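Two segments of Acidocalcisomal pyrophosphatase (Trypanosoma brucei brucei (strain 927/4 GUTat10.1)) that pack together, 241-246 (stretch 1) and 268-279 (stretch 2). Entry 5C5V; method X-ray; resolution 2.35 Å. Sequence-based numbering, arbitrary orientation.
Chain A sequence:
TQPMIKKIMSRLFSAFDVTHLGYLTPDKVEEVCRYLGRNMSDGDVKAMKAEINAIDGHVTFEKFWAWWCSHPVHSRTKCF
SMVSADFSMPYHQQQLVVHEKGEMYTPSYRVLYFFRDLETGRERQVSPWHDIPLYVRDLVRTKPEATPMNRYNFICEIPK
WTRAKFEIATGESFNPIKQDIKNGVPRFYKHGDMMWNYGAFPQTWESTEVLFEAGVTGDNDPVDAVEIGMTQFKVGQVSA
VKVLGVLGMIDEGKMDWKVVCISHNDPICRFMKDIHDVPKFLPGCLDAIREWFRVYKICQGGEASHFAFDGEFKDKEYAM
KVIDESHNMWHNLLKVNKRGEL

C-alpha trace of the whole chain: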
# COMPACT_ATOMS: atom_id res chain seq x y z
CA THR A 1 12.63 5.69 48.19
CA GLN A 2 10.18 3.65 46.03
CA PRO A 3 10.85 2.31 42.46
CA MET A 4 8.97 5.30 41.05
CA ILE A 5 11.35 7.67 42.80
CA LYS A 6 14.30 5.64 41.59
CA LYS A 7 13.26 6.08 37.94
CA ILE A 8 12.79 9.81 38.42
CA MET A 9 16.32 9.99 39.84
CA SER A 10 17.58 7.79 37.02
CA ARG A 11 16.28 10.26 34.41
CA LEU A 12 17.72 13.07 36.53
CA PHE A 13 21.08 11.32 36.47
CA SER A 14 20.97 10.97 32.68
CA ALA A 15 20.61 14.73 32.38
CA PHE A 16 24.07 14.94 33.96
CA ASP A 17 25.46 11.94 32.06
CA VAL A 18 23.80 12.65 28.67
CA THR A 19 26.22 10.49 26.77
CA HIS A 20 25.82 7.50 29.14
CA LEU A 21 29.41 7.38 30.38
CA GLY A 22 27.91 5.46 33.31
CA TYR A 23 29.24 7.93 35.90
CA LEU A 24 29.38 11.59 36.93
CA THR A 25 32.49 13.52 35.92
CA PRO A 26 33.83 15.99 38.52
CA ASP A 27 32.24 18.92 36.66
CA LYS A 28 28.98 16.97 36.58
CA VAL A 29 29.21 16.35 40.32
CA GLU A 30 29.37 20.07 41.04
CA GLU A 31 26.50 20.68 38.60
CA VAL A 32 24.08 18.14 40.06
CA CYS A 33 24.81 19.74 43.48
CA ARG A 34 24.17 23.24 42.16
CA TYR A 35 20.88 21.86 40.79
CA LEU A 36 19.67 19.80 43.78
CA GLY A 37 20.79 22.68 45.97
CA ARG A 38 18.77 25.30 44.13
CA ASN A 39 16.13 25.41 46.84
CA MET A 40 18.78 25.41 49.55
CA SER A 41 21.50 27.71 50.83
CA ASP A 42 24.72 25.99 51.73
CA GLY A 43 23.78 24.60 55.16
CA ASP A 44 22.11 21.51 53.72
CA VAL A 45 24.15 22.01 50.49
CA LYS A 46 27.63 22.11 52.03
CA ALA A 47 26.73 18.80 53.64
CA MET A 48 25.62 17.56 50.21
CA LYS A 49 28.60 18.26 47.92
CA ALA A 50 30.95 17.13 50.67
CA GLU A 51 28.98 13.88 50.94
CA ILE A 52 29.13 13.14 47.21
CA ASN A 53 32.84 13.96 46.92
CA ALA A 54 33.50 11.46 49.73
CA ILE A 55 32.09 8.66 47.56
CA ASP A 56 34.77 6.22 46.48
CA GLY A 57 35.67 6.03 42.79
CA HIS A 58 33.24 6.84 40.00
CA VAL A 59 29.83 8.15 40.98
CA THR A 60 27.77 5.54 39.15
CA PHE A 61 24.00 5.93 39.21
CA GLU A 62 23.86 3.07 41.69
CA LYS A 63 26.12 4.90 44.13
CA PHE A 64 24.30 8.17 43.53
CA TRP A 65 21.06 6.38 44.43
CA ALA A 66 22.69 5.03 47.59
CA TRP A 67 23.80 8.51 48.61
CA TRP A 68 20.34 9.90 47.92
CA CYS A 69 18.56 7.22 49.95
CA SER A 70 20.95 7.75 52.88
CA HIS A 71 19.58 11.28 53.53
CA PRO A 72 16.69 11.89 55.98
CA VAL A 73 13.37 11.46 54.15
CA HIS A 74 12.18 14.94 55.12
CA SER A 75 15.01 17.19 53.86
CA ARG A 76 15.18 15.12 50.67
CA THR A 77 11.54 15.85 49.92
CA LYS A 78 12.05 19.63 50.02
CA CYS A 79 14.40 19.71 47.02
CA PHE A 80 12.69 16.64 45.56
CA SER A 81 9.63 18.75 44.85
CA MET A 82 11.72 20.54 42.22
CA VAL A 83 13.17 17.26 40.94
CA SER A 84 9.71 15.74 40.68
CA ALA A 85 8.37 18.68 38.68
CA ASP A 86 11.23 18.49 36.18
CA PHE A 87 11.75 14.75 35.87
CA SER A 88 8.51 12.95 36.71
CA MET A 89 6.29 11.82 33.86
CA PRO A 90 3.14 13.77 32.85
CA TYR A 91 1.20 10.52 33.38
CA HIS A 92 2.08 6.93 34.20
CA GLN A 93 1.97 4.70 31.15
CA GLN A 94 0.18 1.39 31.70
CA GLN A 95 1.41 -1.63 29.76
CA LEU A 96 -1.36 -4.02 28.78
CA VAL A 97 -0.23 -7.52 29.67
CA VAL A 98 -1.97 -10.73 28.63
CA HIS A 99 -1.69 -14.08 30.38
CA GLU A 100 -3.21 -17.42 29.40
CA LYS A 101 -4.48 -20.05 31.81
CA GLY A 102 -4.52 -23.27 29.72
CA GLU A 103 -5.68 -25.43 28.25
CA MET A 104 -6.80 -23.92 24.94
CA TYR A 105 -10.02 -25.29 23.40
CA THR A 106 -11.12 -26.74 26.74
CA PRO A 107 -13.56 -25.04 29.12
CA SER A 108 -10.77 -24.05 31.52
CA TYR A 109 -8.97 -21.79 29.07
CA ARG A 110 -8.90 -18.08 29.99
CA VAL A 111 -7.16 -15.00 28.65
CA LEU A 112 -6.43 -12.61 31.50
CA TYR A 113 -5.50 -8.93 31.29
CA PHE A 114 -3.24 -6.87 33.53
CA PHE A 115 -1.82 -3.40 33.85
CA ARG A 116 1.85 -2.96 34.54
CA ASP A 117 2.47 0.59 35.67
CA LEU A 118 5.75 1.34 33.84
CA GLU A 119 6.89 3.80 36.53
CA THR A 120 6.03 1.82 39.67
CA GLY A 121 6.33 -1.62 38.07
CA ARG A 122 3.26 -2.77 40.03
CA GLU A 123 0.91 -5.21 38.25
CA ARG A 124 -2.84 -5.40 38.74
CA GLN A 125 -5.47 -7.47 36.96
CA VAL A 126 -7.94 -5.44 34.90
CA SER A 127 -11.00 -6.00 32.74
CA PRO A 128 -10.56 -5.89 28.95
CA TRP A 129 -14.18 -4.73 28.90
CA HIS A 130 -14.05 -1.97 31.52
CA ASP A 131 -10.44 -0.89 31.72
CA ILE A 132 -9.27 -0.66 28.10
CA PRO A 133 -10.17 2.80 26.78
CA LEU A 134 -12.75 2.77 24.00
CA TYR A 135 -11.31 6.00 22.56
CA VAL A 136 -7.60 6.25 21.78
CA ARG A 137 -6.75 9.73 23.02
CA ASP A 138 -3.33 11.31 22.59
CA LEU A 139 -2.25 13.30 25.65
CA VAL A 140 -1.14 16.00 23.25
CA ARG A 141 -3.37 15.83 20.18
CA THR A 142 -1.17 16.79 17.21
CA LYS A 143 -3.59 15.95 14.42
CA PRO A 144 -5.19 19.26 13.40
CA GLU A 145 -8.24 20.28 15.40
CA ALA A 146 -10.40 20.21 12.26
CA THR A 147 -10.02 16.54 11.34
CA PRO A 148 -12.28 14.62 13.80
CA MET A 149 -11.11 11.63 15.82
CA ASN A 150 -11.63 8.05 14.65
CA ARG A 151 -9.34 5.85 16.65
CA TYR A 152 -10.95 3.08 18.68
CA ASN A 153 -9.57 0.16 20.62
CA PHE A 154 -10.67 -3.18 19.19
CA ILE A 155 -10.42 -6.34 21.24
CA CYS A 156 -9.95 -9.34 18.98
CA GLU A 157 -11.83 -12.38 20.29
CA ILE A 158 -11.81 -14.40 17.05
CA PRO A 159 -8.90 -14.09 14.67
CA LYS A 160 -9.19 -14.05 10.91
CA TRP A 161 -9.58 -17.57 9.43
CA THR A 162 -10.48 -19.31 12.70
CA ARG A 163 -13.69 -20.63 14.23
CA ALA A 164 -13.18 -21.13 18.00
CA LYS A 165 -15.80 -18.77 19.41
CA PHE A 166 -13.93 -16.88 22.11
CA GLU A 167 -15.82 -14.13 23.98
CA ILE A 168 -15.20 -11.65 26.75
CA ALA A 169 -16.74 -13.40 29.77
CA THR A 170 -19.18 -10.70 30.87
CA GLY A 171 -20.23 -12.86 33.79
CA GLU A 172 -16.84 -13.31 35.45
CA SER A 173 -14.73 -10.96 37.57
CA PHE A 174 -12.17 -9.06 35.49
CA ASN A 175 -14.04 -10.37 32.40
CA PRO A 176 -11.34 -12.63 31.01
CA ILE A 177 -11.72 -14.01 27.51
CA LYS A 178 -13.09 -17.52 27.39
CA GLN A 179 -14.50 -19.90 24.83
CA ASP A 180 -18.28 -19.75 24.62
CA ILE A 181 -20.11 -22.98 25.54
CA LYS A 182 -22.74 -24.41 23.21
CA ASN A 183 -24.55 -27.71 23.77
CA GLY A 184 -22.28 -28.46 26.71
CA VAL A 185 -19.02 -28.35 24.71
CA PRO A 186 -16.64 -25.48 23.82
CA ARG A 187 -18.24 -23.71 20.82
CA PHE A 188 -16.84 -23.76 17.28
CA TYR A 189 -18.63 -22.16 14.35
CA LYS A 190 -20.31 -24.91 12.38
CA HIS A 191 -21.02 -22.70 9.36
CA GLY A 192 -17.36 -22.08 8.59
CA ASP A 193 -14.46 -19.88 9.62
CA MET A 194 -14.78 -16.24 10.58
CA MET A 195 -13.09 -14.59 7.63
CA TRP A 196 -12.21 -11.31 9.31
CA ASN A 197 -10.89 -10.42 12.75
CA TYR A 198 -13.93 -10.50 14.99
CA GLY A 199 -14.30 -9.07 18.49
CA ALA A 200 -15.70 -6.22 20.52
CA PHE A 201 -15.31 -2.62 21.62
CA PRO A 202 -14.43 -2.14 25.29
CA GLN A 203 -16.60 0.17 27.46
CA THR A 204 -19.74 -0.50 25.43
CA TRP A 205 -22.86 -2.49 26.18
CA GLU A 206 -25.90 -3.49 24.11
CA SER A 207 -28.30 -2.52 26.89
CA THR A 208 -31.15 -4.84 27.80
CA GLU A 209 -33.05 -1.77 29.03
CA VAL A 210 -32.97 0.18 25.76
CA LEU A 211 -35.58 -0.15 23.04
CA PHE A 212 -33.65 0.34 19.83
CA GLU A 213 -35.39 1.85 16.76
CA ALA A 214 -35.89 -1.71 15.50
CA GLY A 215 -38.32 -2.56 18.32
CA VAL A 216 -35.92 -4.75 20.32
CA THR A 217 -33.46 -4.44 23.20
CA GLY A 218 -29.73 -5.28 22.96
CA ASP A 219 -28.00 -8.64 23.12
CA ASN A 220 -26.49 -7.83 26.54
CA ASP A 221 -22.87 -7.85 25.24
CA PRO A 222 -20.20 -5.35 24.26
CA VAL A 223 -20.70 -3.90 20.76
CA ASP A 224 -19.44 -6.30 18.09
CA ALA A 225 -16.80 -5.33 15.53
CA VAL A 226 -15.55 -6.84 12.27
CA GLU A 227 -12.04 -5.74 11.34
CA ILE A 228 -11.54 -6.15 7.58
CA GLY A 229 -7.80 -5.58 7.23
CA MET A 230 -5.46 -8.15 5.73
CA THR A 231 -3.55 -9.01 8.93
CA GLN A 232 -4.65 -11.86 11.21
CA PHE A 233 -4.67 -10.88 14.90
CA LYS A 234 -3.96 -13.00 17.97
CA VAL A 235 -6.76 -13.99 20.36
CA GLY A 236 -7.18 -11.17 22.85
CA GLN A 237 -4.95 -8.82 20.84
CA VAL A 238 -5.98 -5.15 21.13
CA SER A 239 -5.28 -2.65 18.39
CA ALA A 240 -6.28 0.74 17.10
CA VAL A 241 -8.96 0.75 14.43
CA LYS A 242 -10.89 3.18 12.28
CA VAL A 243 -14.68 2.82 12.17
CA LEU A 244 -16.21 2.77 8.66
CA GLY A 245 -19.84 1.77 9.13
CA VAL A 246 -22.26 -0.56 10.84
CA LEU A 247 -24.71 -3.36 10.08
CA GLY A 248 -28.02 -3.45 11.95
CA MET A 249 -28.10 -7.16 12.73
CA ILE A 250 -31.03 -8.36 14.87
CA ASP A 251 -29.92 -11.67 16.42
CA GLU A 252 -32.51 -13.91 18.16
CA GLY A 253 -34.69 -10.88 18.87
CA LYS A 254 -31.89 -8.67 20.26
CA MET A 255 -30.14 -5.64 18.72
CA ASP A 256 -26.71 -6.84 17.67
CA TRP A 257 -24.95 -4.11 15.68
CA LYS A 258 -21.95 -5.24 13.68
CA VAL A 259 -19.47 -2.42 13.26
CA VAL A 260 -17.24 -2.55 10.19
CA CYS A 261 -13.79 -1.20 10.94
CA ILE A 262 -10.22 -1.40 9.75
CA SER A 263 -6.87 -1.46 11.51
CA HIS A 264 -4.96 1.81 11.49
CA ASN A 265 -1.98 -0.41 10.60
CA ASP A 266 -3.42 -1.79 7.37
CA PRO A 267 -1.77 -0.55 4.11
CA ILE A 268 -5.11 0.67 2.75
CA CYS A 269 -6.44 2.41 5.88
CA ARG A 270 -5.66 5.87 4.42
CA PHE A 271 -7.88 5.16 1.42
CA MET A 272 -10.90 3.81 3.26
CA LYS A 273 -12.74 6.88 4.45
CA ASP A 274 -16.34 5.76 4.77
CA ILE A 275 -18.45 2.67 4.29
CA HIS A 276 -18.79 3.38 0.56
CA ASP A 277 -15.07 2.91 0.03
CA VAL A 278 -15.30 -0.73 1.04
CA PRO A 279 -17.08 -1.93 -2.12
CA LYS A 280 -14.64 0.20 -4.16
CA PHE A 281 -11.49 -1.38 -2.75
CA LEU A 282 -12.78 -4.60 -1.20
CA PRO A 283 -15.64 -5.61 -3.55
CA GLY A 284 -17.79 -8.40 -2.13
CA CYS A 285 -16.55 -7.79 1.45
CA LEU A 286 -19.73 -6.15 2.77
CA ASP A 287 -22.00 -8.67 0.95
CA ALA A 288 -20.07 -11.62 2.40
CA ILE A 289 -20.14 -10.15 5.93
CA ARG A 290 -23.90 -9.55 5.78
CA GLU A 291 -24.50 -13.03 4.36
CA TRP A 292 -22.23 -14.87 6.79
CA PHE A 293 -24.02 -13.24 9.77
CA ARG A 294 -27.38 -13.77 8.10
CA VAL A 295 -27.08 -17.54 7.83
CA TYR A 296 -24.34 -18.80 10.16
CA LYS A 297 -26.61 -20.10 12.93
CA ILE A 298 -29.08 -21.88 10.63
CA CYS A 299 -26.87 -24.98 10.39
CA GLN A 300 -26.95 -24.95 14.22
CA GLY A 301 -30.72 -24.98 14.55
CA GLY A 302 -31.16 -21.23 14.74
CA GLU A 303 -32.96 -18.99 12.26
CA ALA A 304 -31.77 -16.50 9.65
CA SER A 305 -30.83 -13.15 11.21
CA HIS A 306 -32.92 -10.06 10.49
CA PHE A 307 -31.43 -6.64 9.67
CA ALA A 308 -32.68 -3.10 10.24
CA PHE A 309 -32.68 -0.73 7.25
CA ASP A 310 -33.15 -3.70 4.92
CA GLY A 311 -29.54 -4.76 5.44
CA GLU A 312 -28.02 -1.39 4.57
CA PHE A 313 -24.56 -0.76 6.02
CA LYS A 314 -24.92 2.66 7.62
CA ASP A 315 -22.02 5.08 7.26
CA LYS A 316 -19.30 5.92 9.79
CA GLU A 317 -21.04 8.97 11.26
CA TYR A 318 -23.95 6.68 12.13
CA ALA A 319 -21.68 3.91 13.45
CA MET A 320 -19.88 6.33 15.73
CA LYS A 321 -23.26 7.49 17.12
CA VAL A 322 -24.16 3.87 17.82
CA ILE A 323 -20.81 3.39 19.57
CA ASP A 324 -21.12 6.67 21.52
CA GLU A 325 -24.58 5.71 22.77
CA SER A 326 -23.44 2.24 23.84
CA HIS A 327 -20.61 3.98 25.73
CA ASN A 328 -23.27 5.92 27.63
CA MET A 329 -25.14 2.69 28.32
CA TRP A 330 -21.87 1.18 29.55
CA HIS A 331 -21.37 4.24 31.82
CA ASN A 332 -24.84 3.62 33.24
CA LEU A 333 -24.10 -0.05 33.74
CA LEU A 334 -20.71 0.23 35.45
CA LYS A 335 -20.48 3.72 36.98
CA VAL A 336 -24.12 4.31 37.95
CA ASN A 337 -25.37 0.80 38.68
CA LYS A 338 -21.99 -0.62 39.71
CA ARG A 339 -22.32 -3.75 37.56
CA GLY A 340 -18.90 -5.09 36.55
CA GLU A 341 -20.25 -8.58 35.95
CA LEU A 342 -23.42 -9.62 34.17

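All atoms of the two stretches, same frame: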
# COMPACT_ATOMS: atom_id res chain seq x y z
N VAL A 241 -8.23 0.89 15.69
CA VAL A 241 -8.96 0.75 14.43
C VAL A 241 -9.73 2.01 14.09
O VAL A 241 -9.99 2.86 14.95
CB VAL A 241 -9.95 -0.44 14.44
CG1 VAL A 241 -9.24 -1.74 14.78
CG2 VAL A 241 -11.12 -0.17 15.37
N LYS A 242 -10.08 2.10 12.82
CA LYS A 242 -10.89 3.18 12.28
C LYS A 242 -12.26 2.63 11.91
O LYS A 242 -12.36 1.67 11.17
CB LYS A 242 -10.21 3.79 11.06
CG LYS A 242 -11.07 4.81 10.33
CD LYS A 242 -10.23 5.75 9.50
CE LYS A 242 -10.09 5.29 8.08
NZ LYS A 242 -9.42 6.36 7.28
N VAL A 243 -13.31 3.25 12.43
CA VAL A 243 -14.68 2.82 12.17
C VAL A 243 -15.18 3.33 10.81
O VAL A 243 -15.04 4.51 10.51
CB VAL A 243 -15.61 3.32 13.29
CG1 VAL A 243 -17.06 3.31 12.84
CG2 VAL A 243 -15.39 2.51 14.56
N LEU A 244 -15.76 2.43 10.01
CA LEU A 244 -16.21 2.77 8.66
C LEU A 244 -17.73 2.75 8.53
O LEU A 244 -18.29 3.50 7.74
CB LEU A 244 -15.61 1.81 7.63
CG LEU A 244 -14.09 1.82 7.58
CD1 LEU A 244 -13.59 0.71 6.69
CD2 LEU A 244 -13.58 3.19 7.10
N GLY A 245 -18.40 1.89 9.28
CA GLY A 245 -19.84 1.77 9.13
C GLY A 245 -20.39 0.69 10.03
O GLY A 245 -19.64 0.09 10.79
N VAL A 246 -21.68 0.43 9.94
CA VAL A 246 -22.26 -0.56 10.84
C VAL A 246 -23.47 -1.26 10.23
O VAL A 246 -24.26 -0.65 9.52
CB VAL A 246 -22.65 0.08 12.21
CG1 VAL A 246 -23.68 1.17 12.01
CG2 VAL A 246 -23.18 -0.96 13.16
N ILE A 268 -4.08 -0.10 3.43
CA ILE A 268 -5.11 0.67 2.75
C ILE A 268 -6.03 1.46 3.67
O ILE A 268 -7.12 1.87 3.24
CB ILE A 268 -6.01 -0.23 1.87
CG1 ILE A 268 -6.87 -1.16 2.74
CG2 ILE A 268 -5.17 -1.02 0.87
CD1 ILE A 268 -7.99 -1.82 1.97
N CYS A 269 -5.63 1.66 4.93
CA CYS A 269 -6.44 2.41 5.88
C CYS A 269 -6.67 3.86 5.42
O CYS A 269 -7.78 4.37 5.52
CB CYS A 269 -5.81 2.41 7.28
SG CYS A 269 -6.90 3.12 8.56
N ARG A 270 -5.60 4.50 4.94
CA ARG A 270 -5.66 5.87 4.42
C ARG A 270 -6.76 6.05 3.38
O ARG A 270 -7.38 7.11 3.30
CB ARG A 270 -4.31 6.25 3.77
CG ARG A 270 -3.20 6.68 4.71
CD ARG A 270 -3.47 8.06 5.34
N PHE A 271 -6.99 5.03 2.57
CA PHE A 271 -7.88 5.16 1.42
C PHE A 271 -9.33 4.82 1.72
O PHE A 271 -10.22 5.12 0.93
CB PHE A 271 -7.36 4.28 0.28
CG PHE A 271 -5.90 4.44 0.03
CD1 PHE A 271 -5.42 5.56 -0.62
CD2 PHE A 271 -5.01 3.49 0.47
CE1 PHE A 271 -4.07 5.73 -0.83
CE2 PHE A 271 -3.65 3.65 0.26
CZ PHE A 271 -3.18 4.77 -0.39
N MET A 272 -9.55 4.18 2.86
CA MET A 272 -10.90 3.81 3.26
C MET A 272 -11.43 4.88 4.19
O MET A 272 -11.02 4.96 5.35
CB MET A 272 -10.89 2.43 3.92
CG MET A 272 -10.25 1.38 3.05
SD MET A 272 -11.50 0.58 2.05
CE MET A 272 -12.03 -0.74 3.14
N LYS A 273 -12.32 5.72 3.68
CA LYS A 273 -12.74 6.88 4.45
C LYS A 273 -14.17 6.81 4.94
O LYS A 273 -14.51 7.47 5.91
CB LYS A 273 -12.51 8.16 3.64
CG LYS A 273 -11.06 8.33 3.23
CD LYS A 273 -10.78 9.71 2.69
CE LYS A 273 -9.29 9.93 2.46
NZ LYS A 273 -9.04 11.37 2.07
N ASP A 274 -14.99 5.99 4.30
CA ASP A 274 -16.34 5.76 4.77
C ASP A 274 -16.80 4.43 4.24
O ASP A 274 -16.07 3.78 3.52
CB ASP A 274 -17.29 6.89 4.35
CG ASP A 274 -18.45 7.09 5.33
OD1 ASP A 274 -18.85 6.10 5.98
OD2 ASP A 274 -18.97 8.22 5.44
N ILE A 275 -18.02 4.02 4.58
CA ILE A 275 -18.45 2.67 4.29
C ILE A 275 -18.49 2.41 2.77
O ILE A 275 -18.30 1.28 2.31
CB ILE A 275 -19.84 2.39 4.92
CG1 ILE A 275 -20.19 0.91 4.82
CG2 ILE A 275 -20.91 3.28 4.31
CD1 ILE A 275 -19.22 0.02 5.54
N HIS A 276 -18.67 3.48 2.01
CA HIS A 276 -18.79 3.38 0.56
C HIS A 276 -17.48 3.01 -0.10
O HIS A 276 -17.47 2.49 -1.21
CB HIS A 276 -19.31 4.70 -0.01
CG HIS A 276 -20.51 5.23 0.72
ND1 HIS A 276 -21.78 4.74 0.52
CD2 HIS A 276 -20.63 6.20 1.66
CE1 HIS A 276 -22.64 5.39 1.29
NE2 HIS A 276 -21.96 6.28 2.00
N ASP A 277 -16.36 3.25 0.59
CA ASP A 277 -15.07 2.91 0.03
C ASP A 277 -14.79 1.42 0.09
O ASP A 277 -13.87 0.94 -0.56
CB ASP A 277 -13.95 3.66 0.74
CG ASP A 277 -13.94 5.12 0.40
OD1 ASP A 277 -14.31 5.44 -0.75
OD2 ASP A 277 -13.59 5.94 1.28
N VAL A 278 -15.57 0.69 0.86
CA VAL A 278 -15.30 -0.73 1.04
C VAL A 278 -15.63 -1.53 -0.22
O VAL A 278 -14.86 -2.39 -0.63
CB VAL A 278 -16.06 -1.33 2.26
CG1 VAL A 278 -15.81 -2.85 2.37
CG2 VAL A 278 -15.65 -0.63 3.56
N PRO A 279 -16.80 -1.26 -0.84
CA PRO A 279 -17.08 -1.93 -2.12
C PRO A 279 -16.10 -1.52 -3.22
O PRO A 279 -15.79 -2.32 -4.07
CB PRO A 279 -18.51 -1.46 -2.46
CG PRO A 279 -19.12 -1.15 -1.14
CD PRO A 279 -17.98 -0.54 -0.33

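Residues 241-246 form part of a longer β-strand, and residues 268-279 wind past it as a chain of turns that leads into a helix. No backbone-to-backbone hydrogen bond joins the two. The two backbones draw closest at Leu244 and Asp274, whose CA atoms lie 4.9 Å apart, whereas the CA atoms of Lys242 and Cys269 are separated by 7.8 Å, a gap that a long side chain must span.

Lys242 spans it. Its CA-to-CB bond points toward the second stretch, and the ammonium group reaches two carbonyls of the type I turn Cys269-Met272. Lys242 NZ donates to Cys269 O at 3.1 Å and, in a weak bond, to Met272 O at 2.9 Å. An amine with several protons suits this place, since it can serve more than one carbonyl at once. Cys269 O also accepts from Met272 N at 3.2 Å within the turn, so this oxygen has two donors. The aliphatic part of the lysine is used as well: Lys242 CE lies 3.9 Å from Cys269 SG.

Leu244 supplies the apolar part of the contact and has the largest area covered by the other stretch. Leu244 CD1 packs against Met272 CE at 4.1 Å and Val278 CG2 at 4.0 Å, so one methyl touches both the flexible methionine and the branched valine of the helix. These are van der Waals contacts, well suited to three buried, apolar side chains.

Around Leu244 O, proximity should not be mistaken for bonding. Asp274 OD1 is 3.2 Å away, but both atoms are acceptors. Ile275 N is also 3.2 Å from Leu244 O, yet the angle is poor. That amide instead donates within its own stretch, from Ile275 N to Asp274 OD1 at 2.6 Å; OD1 is also hydrogen-bonded elsewhere in the structure.

Asp277 satisfies the neighboring backbone. Its OD2 accepts from Lys273 N at 2.7 Å and, weakly, from Asp274 N at 3.3 Å; a short carboxylate is apt for collecting such amide protons. The second type I turn, Asp274-Asp277, is closed by Asp277 N donating to Asp274 O at 3.0 Å, and Val278 N follows by donating to Ile275 O at 3.1 Å.

Gly245 completes the fit. Ile275 CD1 approaches Gly245 CA to 4.0 Å, and an ideal CB on Gly245 would lie only 2.8 Å from that methyl, a clash. The absence of a side chain lets the isoleucine pack directly against the strand backbone.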